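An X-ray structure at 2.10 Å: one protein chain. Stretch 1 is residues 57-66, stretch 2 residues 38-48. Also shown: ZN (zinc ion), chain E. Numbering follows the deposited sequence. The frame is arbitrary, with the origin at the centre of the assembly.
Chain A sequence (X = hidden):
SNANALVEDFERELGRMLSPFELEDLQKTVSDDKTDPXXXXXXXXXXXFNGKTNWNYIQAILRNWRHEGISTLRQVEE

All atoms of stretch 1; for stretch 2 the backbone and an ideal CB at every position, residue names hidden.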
# COMPACT_ATOMS: atom_id res chain seq x y z
N TYR A 57 7.02 3.01 -6.06
CA TYR A 57 7.41 1.59 -5.88
C TYR A 57 6.39 0.76 -5.13
O TYR A 57 6.03 -0.36 -5.54
CB TYR A 57 8.82 1.50 -5.24
CG TYR A 57 9.45 0.11 -5.25
CD1 TYR A 57 10.32 -0.29 -6.27
CD2 TYR A 57 9.21 -0.79 -4.21
CE1 TYR A 57 10.92 -1.61 -6.23
CE2 TYR A 57 9.77 -2.06 -4.19
CZ TYR A 57 10.61 -2.48 -5.18
OH TYR A 57 11.20 -3.73 -5.08
N ILE A 58 5.89 1.27 -4.02
CA ILE A 58 4.79 0.61 -3.28
C ILE A 58 3.56 0.41 -4.15
O ILE A 58 3.00 -0.67 -4.24
CB ILE A 58 4.42 1.50 -2.02
CG1 ILE A 58 5.62 1.57 -1.08
CG2 ILE A 58 3.16 0.92 -1.28
CD1 ILE A 58 5.63 2.77 -0.09
N GLN A 59 3.14 1.45 -4.85
CA GLN A 59 2.02 1.29 -5.81
C GLN A 59 2.27 0.27 -6.91
O GLN A 59 1.36 -0.38 -7.27
CB GLN A 59 1.59 2.62 -6.47
CG GLN A 59 1.18 3.63 -5.43
CD GLN A 59 -0.03 3.12 -4.61
OE1 GLN A 59 -0.04 3.20 -3.40
NE2 GLN A 59 -1.06 2.60 -5.30
N ALA A 60 3.48 0.20 -7.47
CA ALA A 60 3.81 -0.85 -8.46
C ALA A 60 3.66 -2.29 -7.88
O ALA A 60 3.12 -3.22 -8.53
CB ALA A 60 5.23 -0.60 -9.03
N ILE A 61 4.11 -2.47 -6.64
CA ILE A 61 3.84 -3.74 -5.94
C ILE A 61 2.35 -4.04 -5.89
O ILE A 61 1.95 -5.14 -6.27
CB ILE A 61 4.53 -3.87 -4.52
CG1 ILE A 61 6.02 -3.72 -4.61
CG2 ILE A 61 4.14 -5.19 -3.86
CD1 ILE A 61 6.76 -3.48 -3.20
N LEU A 62 1.52 -3.09 -5.47
CA LEU A 62 0.08 -3.28 -5.43
C LEU A 62 -0.51 -3.59 -6.81
O LEU A 62 -1.41 -4.43 -6.91
CB LEU A 62 -0.65 -2.06 -4.85
CG LEU A 62 -0.45 -1.92 -3.36
CD1 LEU A 62 -0.91 -0.56 -2.90
CD2 LEU A 62 -1.15 -3.11 -2.63
N ARG A 63 -0.02 -2.90 -7.85
CA ARG A 63 -0.49 -3.13 -9.24
C ARG A 63 -0.12 -4.49 -9.75
O ARG A 63 -0.92 -5.14 -10.40
CB ARG A 63 0.06 -2.08 -10.23
CG ARG A 63 -0.67 -0.84 -10.20
CD ARG A 63 -0.37 0.01 -11.44
NE ARG A 63 1.06 0.16 -11.58
CZ ARG A 63 1.75 1.17 -11.05
NH1 ARG A 63 1.12 2.12 -10.39
NH2 ARG A 63 3.06 1.24 -11.24
N ASN A 64 1.10 -4.93 -9.52
CA ASN A 64 1.43 -6.29 -9.89
C ASN A 64 0.49 -7.30 -9.20
O ASN A 64 -0.04 -8.18 -9.87
CB ASN A 64 2.91 -6.59 -9.64
CG ASN A 64 3.23 -8.06 -9.77
OD1 ASN A 64 3.35 -8.77 -8.75
ND2 ASN A 64 3.33 -8.55 -11.03
N TRP A 65 0.22 -7.13 -7.91
CA TRP A 65 -0.76 -7.99 -7.21
C TRP A 65 -2.18 -7.89 -7.77
O TRP A 65 -2.82 -8.89 -7.97
CB TRP A 65 -0.79 -7.74 -5.67
CG TRP A 65 0.41 -8.23 -4.96
CD1 TRP A 65 1.28 -9.16 -5.42
CD2 TRP A 65 0.91 -7.78 -3.68
NE1 TRP A 65 2.31 -9.32 -4.50
CE2 TRP A 65 2.10 -8.50 -3.42
CE3 TRP A 65 0.49 -6.82 -2.74
CZ2 TRP A 65 2.86 -8.33 -2.23
CZ3 TRP A 65 1.23 -6.66 -1.58
CH2 TRP A 65 2.40 -7.41 -1.34
N ARG A 66 -2.66 -6.68 -8.05
CA ARG A 66 -3.98 -6.55 -8.65
C ARG A 66 -4.13 -7.24 -10.02
O ARG A 66 -5.21 -7.75 -10.34
CB ARG A 66 -4.36 -5.10 -8.81
CG ARG A 66 -5.79 -4.94 -9.30
CD ARG A 66 -6.09 -3.57 -9.88
NE ARG A 66 -7.49 -3.17 -9.66
CZ ARG A 66 -8.55 -3.58 -10.37
NH1 ARG A 66 -8.42 -4.44 -11.38
NH2 ARG A 66 -9.76 -3.12 -10.04
N UNK A 38 -4.52 -4.49 4.89
CA UNK A 38 -3.35 -5.26 5.30
C UNK A 38 -2.56 -5.76 4.12
O UNK A 38 -1.40 -6.05 4.26
CB UNK A 38 -3.77 -6.44 6.17
N UNK A 39 -3.20 -5.79 2.95
CA UNK A 39 -2.52 -6.01 1.70
C UNK A 39 -1.69 -4.78 1.29
O UNK A 39 -0.53 -4.93 0.82
CB UNK A 39 -3.54 -6.36 0.61
N UNK A 40 -2.28 -3.60 1.45
CA UNK A 40 -1.55 -2.33 1.28
C UNK A 40 -0.31 -2.27 2.18
O UNK A 40 0.81 -1.95 1.74
CB UNK A 40 -2.47 -1.15 1.59
N UNK A 41 -0.51 -2.55 3.47
CA UNK A 41 0.55 -2.59 4.41
C UNK A 41 1.63 -3.63 4.01
O UNK A 41 2.85 -3.36 4.18
CB UNK A 41 -0.02 -2.89 5.80
N UNK A 42 1.23 -4.79 3.48
CA UNK A 42 2.30 -5.71 3.06
C UNK A 42 3.05 -5.30 1.78
O UNK A 42 4.20 -5.69 1.61
CB UNK A 42 1.70 -7.10 2.85
N UNK A 43 2.44 -4.43 0.96
CA UNK A 43 3.19 -3.80 -0.16
C UNK A 43 4.20 -2.83 0.39
O UNK A 43 5.34 -2.78 -0.08
CB UNK A 43 2.25 -3.08 -1.13
N UNK A 44 3.81 -2.07 1.42
CA UNK A 44 4.68 -1.17 2.08
C UNK A 44 5.85 -1.98 2.73
O UNK A 44 7.00 -1.61 2.60
CB UNK A 44 3.90 -0.35 3.11
N UNK A 45 5.51 -3.03 3.48
CA UNK A 45 6.51 -3.93 4.06
C UNK A 45 7.53 -4.36 3.04
O UNK A 45 8.71 -4.33 3.30
CB UNK A 45 5.84 -5.16 4.66
N UNK A 46 7.04 -4.85 1.90
CA UNK A 46 7.92 -5.37 0.84
C UNK A 46 8.84 -4.26 0.25
O UNK A 46 10.03 -4.46 0.00
CB UNK A 46 7.07 -5.99 -0.27
N UNK A 47 8.30 -3.05 0.12
CA UNK A 47 9.11 -1.93 -0.35
C UNK A 47 10.24 -1.65 0.71
O UNK A 47 11.39 -1.42 0.39
CB UNK A 47 8.23 -0.70 -0.57
N UNK A 48 9.87 -1.59 1.97
CA UNK A 48 10.85 -1.48 3.03
C UNK A 48 11.93 -2.57 2.94
O UNK A 48 13.11 -2.27 3.09
CB UNK A 48 10.15 -1.55 4.39
ZN ZN E . -4.43 -4.61 10.15

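Both stretches are helical; their axes cross at 124° with a closest approach of 8.7 Å.

At position 38 nothing of stretch 1 lies near the ideal CB, but the zinc ion stands beyond it, which favours a ligand such as Asp, Glu, His or Cys. The residue is D38, whose OD1 binds ZN at 2.1 Å.

Position 39 points sideways, its ideal CB 5.2 Å from L62 CD2 and 5.3 Å from W65 CZ3. That gap suits a medium or large apolar side chain. It is L39, which reaches inward to place CD1 3.5 Å from W65 CE3.

Position 40 points away, yet its ideal CB is 4.8 Å from L62 CD1, so a modest aliphatic group could still touch. V40 does so, with CG1 4.2 Å from L62 CD1.

Position 41 also points away and meets nothing of stretch 1; many polar or charged residues would serve. R41 turns back along its own helix, its NH1 forming a salt bridge, with a weak hydrogen bond, to D38 OD1 at 2.9 Å.

At position 42 the ideal CB is 4.3 Å from W65 CH2, leaving room beside the indole for something small, such as Ser, Ala or Thr. S42 donates from OG to the backbone O of L39 at 3.0 Å.

Position 43 points toward stretch 1 where the backbones are nearest, its CA 5.6 Å from the CA of I58. With the ideal CB already 3.7 Å from L62 CG and 3.8 Å from W65 CZ3, Ala is the natural expectation, with Gly or Ser possible. A43 fits as a knob among I58, I61, L62 and W65.

Position 44 points away, 4.6 Å from I58 CG2 at its ideal CB; an aliphatic chain could reach back. L44 brings CD1 to 3.5 Å from I58 CD1.

Position 45, sideways and out of contact, tolerates most residues; R45 extends clear.

Position 46 points toward I61, 3.9 Å from ideal CB to CD1. A flexible chain with an aliphatic stem, such as Glu, Gln, Lys or Met, would suit. E46 packs its CG 3.8 Å from I61 CD1.

At position 47 the ideal CB is 3.5 Å from I58 CG1 and 3.8 Å from Y57 CD2, again favouring a small residue. A47 meets the edge of the tyrosine ring.

Position 48 points away, unconstrained by stretch 1; it is V48.

Stretch 2, residues 38-48: DLVRSALREAV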
# COMPACT_ATOMS: atom_id res chain seq x y z
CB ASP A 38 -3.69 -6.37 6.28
CG ASP A 38 -4.26 -5.81 7.57
OD1 ASP A 38 -3.46 -5.41 8.43
OD2 ASP A 38 -5.51 -5.72 7.71
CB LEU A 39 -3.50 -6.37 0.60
CG LEU A 39 -2.76 -6.70 -0.73
CD1 LEU A 39 -2.01 -8.05 -0.57
CD2 LEU A 39 -3.65 -6.71 -1.97
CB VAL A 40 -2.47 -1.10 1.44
CG1 VAL A 40 -1.69 0.21 1.20
CG2 VAL A 40 -3.64 -1.13 0.42
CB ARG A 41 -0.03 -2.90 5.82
CG ARG A 41 1.00 -3.27 6.92
CD ARG A 41 0.28 -3.39 8.32
NE ARG A 41 -0.30 -2.10 8.75
CZ ARG A 41 -1.59 -1.78 8.80
NH1 ARG A 41 -2.54 -2.65 8.43
NH2 ARG A 41 -1.93 -0.58 9.24
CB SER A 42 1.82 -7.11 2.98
OG SER A 42 0.98 -7.22 1.91
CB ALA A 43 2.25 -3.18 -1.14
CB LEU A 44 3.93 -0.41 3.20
CG LEU A 44 4.81 0.49 4.10
CD1 LEU A 44 5.43 1.61 3.25
CD2 LEU A 44 3.95 1.17 5.14
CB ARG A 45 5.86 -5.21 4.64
CG ARG A 45 6.89 -6.12 5.44
CD ARG A 45 6.20 -7.32 6.14
NE ARG A 45 6.22 -8.45 5.21
CZ ARG A 45 6.72 -9.66 5.46
NH1 ARG A 45 7.22 -9.99 6.66
NH2 ARG A 45 6.67 -10.58 4.49
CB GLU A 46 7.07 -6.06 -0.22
CG GLU A 46 7.87 -6.60 -1.33
CD GLU A 46 8.90 -7.59 -0.82
OE1 GLU A 46 8.52 -8.54 -0.05
OE2 GLU A 46 10.10 -7.38 -1.19
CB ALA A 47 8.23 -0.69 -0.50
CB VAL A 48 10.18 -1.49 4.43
CG1 VAL A 48 11.25 -1.48 5.57
CG2 VAL A 48 9.25 -0.28 4.62
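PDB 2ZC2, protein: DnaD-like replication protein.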